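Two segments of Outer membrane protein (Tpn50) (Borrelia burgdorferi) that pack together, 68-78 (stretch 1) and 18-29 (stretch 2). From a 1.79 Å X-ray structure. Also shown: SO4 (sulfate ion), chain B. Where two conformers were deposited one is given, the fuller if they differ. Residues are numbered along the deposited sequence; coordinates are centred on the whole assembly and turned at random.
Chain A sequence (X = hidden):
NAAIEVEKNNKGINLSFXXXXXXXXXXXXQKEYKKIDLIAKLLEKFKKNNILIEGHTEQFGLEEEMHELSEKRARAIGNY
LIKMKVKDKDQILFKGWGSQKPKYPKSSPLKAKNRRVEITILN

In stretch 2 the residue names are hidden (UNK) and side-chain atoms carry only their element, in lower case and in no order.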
ATOM      1  N   GLU A  68       4.181 -12.880  24.348  1.00 30.67           N
ATOM      2  CA  GLU A  68       5.614 -12.874  24.094  1.00 30.92           C
ATOM      3  C   GLU A  68       5.940 -13.236  22.646  1.00 29.98           C
ATOM      4  O   GLU A  68       6.685 -12.518  21.982  1.00 29.48           O
ATOM      5  CB  GLU A  68       6.352 -13.802  25.065  1.00 32.45           C
ATOM      6  CG  GLU A  68       7.883 -13.799  24.898  1.00 35.66           C
ATOM      7  CD  GLU A  68       8.547 -12.449  25.216  1.00 40.55           C
ATOM      8  OE1 GLU A  68       7.912 -11.555  25.827  1.00 43.96           O
ATOM      9  OE2 GLU A  68       9.732 -12.283  24.857  1.00 43.23           O
ATOM     10  N   LEU A  69       5.368 -14.332  22.153  1.00 28.94           N
ATOM     11  CA  LEU A  69       5.608 -14.741  20.777  1.00 28.02           C
ATOM     12  C   LEU A  69       5.214 -13.640  19.778  1.00 27.02           C
ATOM     13  O   LEU A  69       5.979 -13.321  18.865  1.00 26.63           O
ATOM     14  CB  LEU A  69       4.898 -16.063  20.468  1.00 28.10           C
ATOM     15  CG  LEU A  69       4.995 -16.628  19.040  1.00 28.67           C
ATOM     16  CD1 LEU A  69       6.450 -16.871  18.589  1.00 30.09           C
ATOM     17  CD2 LEU A  69       4.172 -17.924  18.948  1.00 30.23           C
ATOM     18  N   SER A  70       4.033 -13.053  19.974  1.00 25.77           N
ATOM     19  CA  SER A  70       3.533 -12.040  19.068  1.00 24.95           C
ATOM     20  C   SER A  70       4.433 -10.800  19.089  1.00 24.66           C
ATOM     21  O   SER A  70       4.680 -10.207  18.038  1.00 24.04           O
ATOM     22  CB  SER A  70       2.080 -11.687  19.411  1.00 24.88           C
ATOM     23  OG  SER A  70       2.008 -10.939  20.612  1.00 25.69           O
ATOM     24  N   GLU A  71       4.931 -10.432  20.271  1.00 24.84           N
ATOM     25  CA  GLU A  71       5.837  -9.290  20.382  1.00 26.20           C
ATOM     26  C   GLU A  71       7.191  -9.577  19.725  1.00 26.25           C
ATOM     27  O   GLU A  71       7.756  -8.696  19.076  1.00 26.64           O
ATOM     28  CB  GLU A  71       6.021  -8.804  21.832  1.00 26.83           C
ATOM     29  CG  GLU A  71       6.706  -7.421  21.885  1.00 30.78           C
ATOM     30  CD  GLU A  71       7.066  -6.965  23.284  1.00 36.28           C
ATOM     31  OE1 GLU A  71       8.273  -6.958  23.612  1.00 39.14           O
ATOM     32  OE2 GLU A  71       6.149  -6.594  24.045  1.00 39.17           O
ATOM     33  N   LYS A  72       7.694 -10.802  19.880  0.50 26.45           N
ATOM     34  CA  LYS A  72       8.966 -11.190  19.252  0.50 26.90           C
ATOM     35  C   LYS A  72       8.884 -11.214  17.723  0.50 26.55           C
ATOM     36  O   LYS A  72       9.890 -11.008  17.037  0.50 27.12           O
ATOM     37  CB  LYS A  72       9.469 -12.530  19.796  0.50 27.43           C
ATOM     38  CG  LYS A  72       9.653 -12.540  21.318  0.50 28.51           C
ATOM     39  CD  LYS A  72      10.496 -13.703  21.796  0.50 30.87           C
ATOM     40  CE  LYS A  72      11.978 -13.350  21.773  0.50 32.84           C
ATOM     41  NZ  LYS A  72      12.824 -14.374  22.453  0.50 34.43           N
ATOM     42  N   ARG A  73       7.684 -11.470  17.201  1.00 26.20           N
ATOM     43  CA  ARG A  73       7.423 -11.381  15.759  1.00 25.22           C
ATOM     44  C   ARG A  73       7.517  -9.933  15.269  1.00 24.88           C
ATOM     45  O   ARG A  73       8.177  -9.672  14.266  1.00 24.46           O
ATOM     46  CB  ARG A  73       6.063 -11.995  15.401  1.00 25.78           C
ATOM     47  CG  ARG A  73       6.124 -13.497  15.343  1.00 25.46           C
ATOM     48  CD  ARG A  73       4.773 -14.132  15.087  1.00 25.39           C
ATOM     49  NE  ARG A  73       4.941 -15.575  15.014  1.00 26.11           N
ATOM     50  CZ  ARG A  73       3.950 -16.450  15.120  1.00 26.53           C
ATOM     51  NH1 ARG A  73       2.709 -16.033  15.301  1.00 25.61           N
ATOM     52  NH2 ARG A  73       4.201 -17.747  15.049  1.00 28.68           N
ATOM     53  N   ALA A  74       6.878  -9.008  15.984  1.00 24.08           N
ATOM     54  CA  ALA A  74       7.027  -7.575  15.700  1.00 24.42           C
ATOM     55  C   ALA A  74       8.500  -7.152  15.759  1.00 25.21           C
ATOM     56  O   ALA A  74       8.990  -6.403  14.901  1.00 24.71           O
ATOM     57  CB  ALA A  74       6.186  -6.747  16.680  1.00 24.05           C
ATOM     58  N   ARG A  75       9.199  -7.632  16.778  1.00 26.36           N
ATOM     59  CA  ARG A  75      10.623  -7.321  16.947  1.00 27.63           C
ATOM     60  C   ARG A  75      11.517  -7.881  15.839  1.00 27.99           C
ATOM     61  O   ARG A  75      12.467  -7.213  15.420  1.00 28.23           O
ATOM     62  CB  ARG A  75      11.108  -7.751  18.334  1.00 28.53           C
ATOM     63  CG  ARG A  75      10.688  -6.767  19.391  1.00 30.96           C
ATOM     64  CD  ARG A  75      11.221  -7.079  20.777  1.00 36.32           C
ATOM     65  NE  ARG A  75      10.689  -6.104  21.726  1.00 39.47           N
ATOM     66  CZ  ARG A  75      11.231  -4.915  21.978  1.00 41.53           C
ATOM     67  NH1 ARG A  75      12.354  -4.532  21.371  1.00 42.77           N
ATOM     68  NH2 ARG A  75      10.649  -4.107  22.852  1.00 42.79           N
ATOM     69  N   ALA A  76      11.214  -9.085  15.356  1.00 27.97           N
ATOM     70  CA  ALA A  76      11.949  -9.667  14.226  1.00 28.63           C
ATOM     71  C   ALA A  76      11.868  -8.755  12.988  1.00 28.61           C
ATOM     72  O   ALA A  76      12.876  -8.533  12.308  1.00 29.06           O
ATOM     73  CB  ALA A  76      11.413 -11.059  13.905  1.00 29.09           C
ATOM     74  N   ILE A  77      10.673  -8.225  12.715  1.00 28.22           N
ATOM     75  CA  ILE A  77      10.453  -7.294  11.599  1.00 28.14           C
ATOM     76  C   ILE A  77      11.207  -5.985  11.832  1.00 28.46           C
ATOM     77  O   ILE A  77      11.939  -5.508  10.947  1.00 28.44           O
ATOM     78  CB  ILE A  77       8.940  -7.009  11.362  1.00 27.74           C
ATOM     79  CG1 ILE A  77       8.161  -8.317  11.116  1.00 29.30           C
ATOM     80  CG2 ILE A  77       8.741  -5.994  10.224  1.00 27.53           C
ATOM     81  CD1 ILE A  77       8.484  -9.037   9.845  1.00 29.20           C
ATOM     82  N   GLY A  78      11.036  -5.425  13.026  1.00 28.45           N
ATOM     83  CA  GLY A  78      11.707  -4.181  13.416  1.00 29.28           C
ATOM     84  C   GLY A  78      13.215  -4.294  13.334  1.00 30.40           C
ATOM     85  O   GLY A  78      13.886  -3.388  12.816  1.00 30.44           O
ATOM     86  N   UNK A  18       0.973  -9.875   5.411  0.50 29.71           N
ATOM     87  CA  UNK A  18       1.184 -11.133   6.119  0.50 30.56           C
ATOM     88  C   UNK A  18       2.541 -11.738   5.792  0.50 31.09           C
ATOM     89  O   UNK A  18       2.956 -11.808   4.629  0.50 31.85           O
ATOM     90  o   UNK A  18       0.729 -12.052   3.620  0.50 34.14           O
ATOM     91  c   UNK A  18       0.049 -12.128   5.877  0.50 31.27           C
ATOM     92  c   UNK A  18       0.006 -12.619   4.456  0.50 32.38           C
ATOM     93  o   UNK A  18      -0.747 -13.575   4.171  0.50 34.34           O
ATOM     94  N   UNK A  19       3.215 -12.169   6.850  1.00 31.15           N
ATOM     95  CA  UNK A  19       4.593 -12.640   6.793  1.00 32.04           C
ATOM     96  C   UNK A  19       4.556 -14.078   7.232  1.00 33.09           C
ATOM     97  O   UNK A  19       3.983 -14.391   8.281  1.00 33.07           O
ATOM     98  c   UNK A  19       6.878 -12.549   7.960  1.00 32.56           C
ATOM     99  c   UNK A  19       5.506 -11.851   7.776  1.00 31.91           C
ATOM    100  c   UNK A  19       5.658 -10.384   7.349  1.00 31.74           C
ATOM    101  c   UNK A  19       6.502 -10.144   6.083  1.00 33.40           C
ATOM    102  N   UNK A  20       5.161 -14.953   6.434  1.00 34.21           N
ATOM    103  CA  UNK A  20       5.293 -16.347   6.811  1.00 35.58           C
ATOM    104  C   UNK A  20       6.361 -16.479   7.880  1.00 35.36           C
ATOM    105  O   UNK A  20       7.511 -16.074   7.672  1.00 35.50           O
ATOM    106  o   UNK A  20       4.327 -18.295   2.452  1.00 46.57           O
ATOM    107  c   UNK A  20       5.649 -17.202   5.599  1.00 36.68           C
ATOM    108  c   UNK A  20       4.511 -17.342   4.612  1.00 39.60           C
ATOM    109  o   UNK A  20       5.208 -19.557   4.010  1.00 44.26           O
ATOM    110  c   UNK A  20       4.703 -18.481   3.624  1.00 43.56           C
ATOM    111  N   UNK A  21       5.953 -17.001   9.033  1.00 35.01           N
ATOM    112  CA  UNK A  21       6.863 -17.396  10.098  1.00 35.12           C
ATOM    113  C   UNK A  21       6.854 -18.912  10.173  1.00 36.90           C
ATOM    114  O   UNK A  21       5.836 -19.546   9.895  1.00 37.07           O
ATOM    115  c   UNK A  21       5.534 -13.144  11.460  1.00 30.06           C
ATOM    116  c   UNK A  21       5.430 -14.531  11.333  1.00 31.48           C
ATOM    117  c   UNK A  21       6.395 -16.840  11.449  1.00 34.05           C
ATOM    118  c   UNK A  21       7.728 -14.772  11.963  1.00 30.28           C
ATOM    119  c   UNK A  21       7.842 -13.377  12.093  1.00 29.45           C
ATOM    120  c   UNK A  21       6.521 -15.352  11.575  1.00 31.83           C
ATOM    121  c   UNK A  21       6.739 -12.569  11.836  1.00 29.47           C
ATOM    122  N   UNK A  22       7.980 -19.502  10.543  1.00 38.61           N
ATOM    123  CA  UNK A  22       7.993 -20.936  10.798  1.00 40.42           C
ATOM    124  C   UNK A  22       7.067 -21.245  11.974  1.00 41.03           C
ATOM    125  O   UNK A  22       6.905 -20.402  12.860  1.00 40.42           O
ATOM    126  o   UNK A  22      12.526 -21.614   6.272  1.00 44.68           O
ATOM    127  c   UNK A  22      10.769 -22.496   7.631  1.00 44.02           C
ATOM    128  c   UNK A  22       9.416 -21.416  11.045  1.00 41.21           C
ATOM    129  c   UNK A  22      10.245 -21.466   9.776  1.00 41.89           C
ATOM    130  c   UNK A  22      11.777 -21.565   7.430  1.00 43.91           C
ATOM    131  c   UNK A  22      11.259 -20.540   9.549  1.00 41.78           C
ATOM    132  c   UNK A  22      12.027 -20.582   8.383  1.00 43.27           C
ATOM    133  c   UNK A  22      10.008 -22.444   8.801  1.00 43.54           C
ATOM    134  N   UNK A  23       6.444 -22.444  11.982  1.00 42.26           N
ATOM    135  CA  UNK A  23       5.394 -22.753  12.959  1.00 42.41           C
ATOM    136  C   UNK A  23       5.827 -22.443  14.387  1.00 41.77           C
ATOM    137  O   UNK A  23       6.932 -22.822  14.786  1.00 42.42           O
ATOM    138  c   UNK A  23       6.734 -23.583  11.090  1.00 43.23           C
ATOM    139  c   UNK A  23       5.181 -24.265  12.798  1.00 43.48           C
ATOM    140  c   UNK A  23       5.667 -24.588  11.428  1.00 44.21           C
ATOM    141  N   UNK A  24       4.969 -21.733  15.122  1.00 40.56           N
ATOM    142  CA  UNK A  24       5.189 -21.379  16.539  1.00 39.57           C
ATOM    143  C   UNK A  24       6.504 -20.658  16.843  1.00 38.29           C
ATOM    144  O   UNK A  24       7.014 -20.743  17.961  1.00 38.51           O
ATOM    145  c   UNK A  24       3.903 -23.512  17.036  1.00 42.53           C
ATOM    146  o   UNK A  24       4.102 -24.610  16.506  1.00 45.30           O
ATOM    147  n   UNK A  24       2.683 -23.039  17.271  1.00 42.65           N
ATOM    148  c   UNK A  24       5.062 -22.627  17.434  1.00 40.83           C
ATOM    149  N   UNK A  25       7.037 -19.945  15.856  0.50 37.47           N
ATOM    150  CA  UNK A  25       8.325 -19.277  15.994  0.50 36.90           C
ATOM    151  C   UNK A  25       8.233 -17.815  15.573  0.50 35.75           C
ATOM    152  O   UNK A  25       7.244 -17.398  14.978  0.50 35.15           O
ATOM    153  o   UNK A  25      10.549 -19.213  15.004  0.50 38.24           O
ATOM    154  c   UNK A  25       9.379 -19.998  15.150  0.50 37.61           C
ATOM    155  N   UNK A  26       9.267 -17.041  15.894  1.00 35.26           N
ATOM    156  CA  UNK A  26       9.349 -15.650  15.459  1.00 34.90           C
ATOM    157  C   UNK A  26      10.436 -15.518  14.391  1.00 35.63           C
ATOM    158  O   UNK A  26      11.002 -14.442  14.191  1.00 35.38           O
ATOM    159  c   UNK A  26      12.827 -15.843  19.221  1.00 36.18           C
ATOM    160  c   UNK A  26      10.483 -15.886  18.678  1.00 35.22           C
ATOM    161  c   UNK A  26      13.071 -15.062  18.106  1.00 36.24           C
ATOM    162  c   UNK A  26      12.018 -14.687  17.276  1.00 35.47           C
ATOM    163  c   UNK A  26      11.527 -16.259  19.510  1.00 36.32           C
ATOM    164  c   UNK A  26       9.577 -14.699  16.649  1.00 34.48           C
ATOM    165  c   UNK A  26      10.715 -15.102  17.548  1.00 34.88           C
ATOM    166  N   UNK A  27      10.733 -16.626  13.711  1.00 36.55           N
ATOM    167  CA  UNK A  27      11.716 -16.604  12.637  1.00 38.03           C
ATOM    168  C   UNK A  27      11.032 -16.435  11.279  1.00 37.57           C
ATOM    169  O   UNK A  27      10.150 -17.211  10.911  1.00 37.62           O
ATOM    170  c   UNK A  27      14.079 -17.507  12.349  1.00 43.97           C
ATOM    171  n   UNK A  27      16.133 -18.748  12.014  1.00 51.73           N
ATOM    172  c   UNK A  27      15.076 -18.576  12.797  1.00 48.35           C
ATOM    173  o   UNK A  27      14.908 -19.223  13.837  1.00 50.05           O
ATOM    174  c   UNK A  27      12.621 -17.840  12.685  1.00 39.35           C
ATOM    175  N   UNK A  28      11.427 -15.386  10.569  1.00 37.70           N
ATOM    176  CA  UNK A  28      10.879 -15.036   9.257  1.00 37.66           C
ATOM    177  C   UNK A  28      11.481 -15.950   8.194  1.00 39.17           C
ATOM    178  O   UNK A  28      12.696 -16.147   8.167  1.00 39.71           O
ATOM    179  c   UNK A  28      10.687 -12.594   9.991  1.00 36.36           C
ATOM    180  c   UNK A  28      11.212 -13.546   8.905  1.00 37.28           C
ATOM    181  c   UNK A  28      10.641 -13.159   7.556  1.00 36.54           C
ATOM    182  c   UNK A  28      11.453 -11.270  10.097  1.00 36.85           C
ATOM    183  N   UNK A  29      10.635 -16.525   7.334  1.00 39.84           N
ATOM    184  CA  UNK A  29      11.125 -17.303   6.187  1.00 41.11           C
ATOM    185  C   UNK A  29      11.950 -16.429   5.254  1.00 41.47           C
ATOM    186  O   UNK A  29      11.615 -15.266   5.013  1.00 40.29           O
ATOM    187  c   UNK A  29       9.547 -19.359   5.765  1.00 42.66           C
ATOM    188  c   UNK A  29       8.760 -19.376   7.074  1.00 43.22           C
ATOM    189  c   UNK A  29       9.973 -17.934   5.402  1.00 41.56           C
ATOM    190  c   UNK A  29       8.726 -19.960   4.646  1.00 43.02           C
TER
HETATM  191  S   SO4 B 401       0.779 -19.170  16.129  1.00 38.67           S
HETATM  192  O1  SO4 B 401       0.283 -20.271  15.305  1.00 38.65           O
HETATM  193  O2  SO4 B 401       0.514 -17.894  15.476  1.00 37.20           O
HETATM  194  O3  SO4 B 401       0.082 -19.226  17.412  1.00 39.61           O
HETATM  195  O4  SO4 B 401       2.209 -19.356  16.347  1.00 38.63           O

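Stretch 1 is a continuous helix, and the hidden segment lies against it as the end of a strand followed by a turn and a loop. Position 18 has two side-chain carbons, the second bearing two oxygens, and is out of reach of the helix; it is Asp-18. At position 19 four carbons fork at the first, one arm being two carbons long; the CA-to-CB bond points toward the helix and the side chain touches Ile-77. This is Ile-19, its CG1 4.0 Å from Ile-77 CD1. Position 20 carries three carbons, the third with two oxygens, and touches nothing on stretch 1, which gives Glu-20.

Position 21 is one carbon, then an oxygen-free six-carbon ring whose face lies against Arg-73 CG: Phe-21. This CH-pi contact puts Arg-73 CG 3.7 Å from the Phe-21 ring centroid. A similar ring at position 22 bears an oxygen, and its CA-to-CB bond points away from the helix: Tyr-22. At position 23 three carbons close onto the backbone nitrogen, the CA-to-CB bond again pointing away: Pro-23. Position 24 has two carbons, the second carrying one oxygen and one nitrogen as modelled, and meets the helix through its backbone, its O 4.0 Å from Leu-69 CD1; this is Asn-24.

Position 25 has one carbon and one oxygen; its CA-to-CB bond points away, and its carbonyl O faces the Arg-73 guanidinium. It is Ser-25, whose OG accepts a hydrogen bond from the backbone N of position 27. Position 26 is again one carbon and an oxygen-free six-carbon ring, with Lys-72 CB over one face and Leu-69 CD1 at its edge: Phe-26. Position 27, three carbons ending in one oxygen and one nitrogen, makes no contact, its CA-to-CB bond pointing away: Gln-27. Position 28 repeats the four-carbon fork with one longer arm and touches Ala-76 and Ile-77: Ile-28, its CD1 3.7 Å from Ile-77 CD1. Position 29, four carbons forked at the second, is Leu-29, out of reach.

The contact centres on Arg-73. A type II turn from Tyr-22 to Ser-25, closed by Ser-25 N to Tyr-22 O at 3.0 Å, precedes the carbonyl that takes two hydrogen bonds: Ser-25 O lies 2.9 Å from Arg-73 NE and 3.1 Å from Arg-73 NH2. The guanidinium also binds the sulfate, with Arg-73 NH1 2.9 Å from SO4 O2. Around this polar anchor, Phe-26 packs against Leu-69 and Lys-72, while Ile-19, Phe-21 and Ile-28 gather about Ile-77.

Stretch 2, residues 18-29: DIEFYPNSFQIL
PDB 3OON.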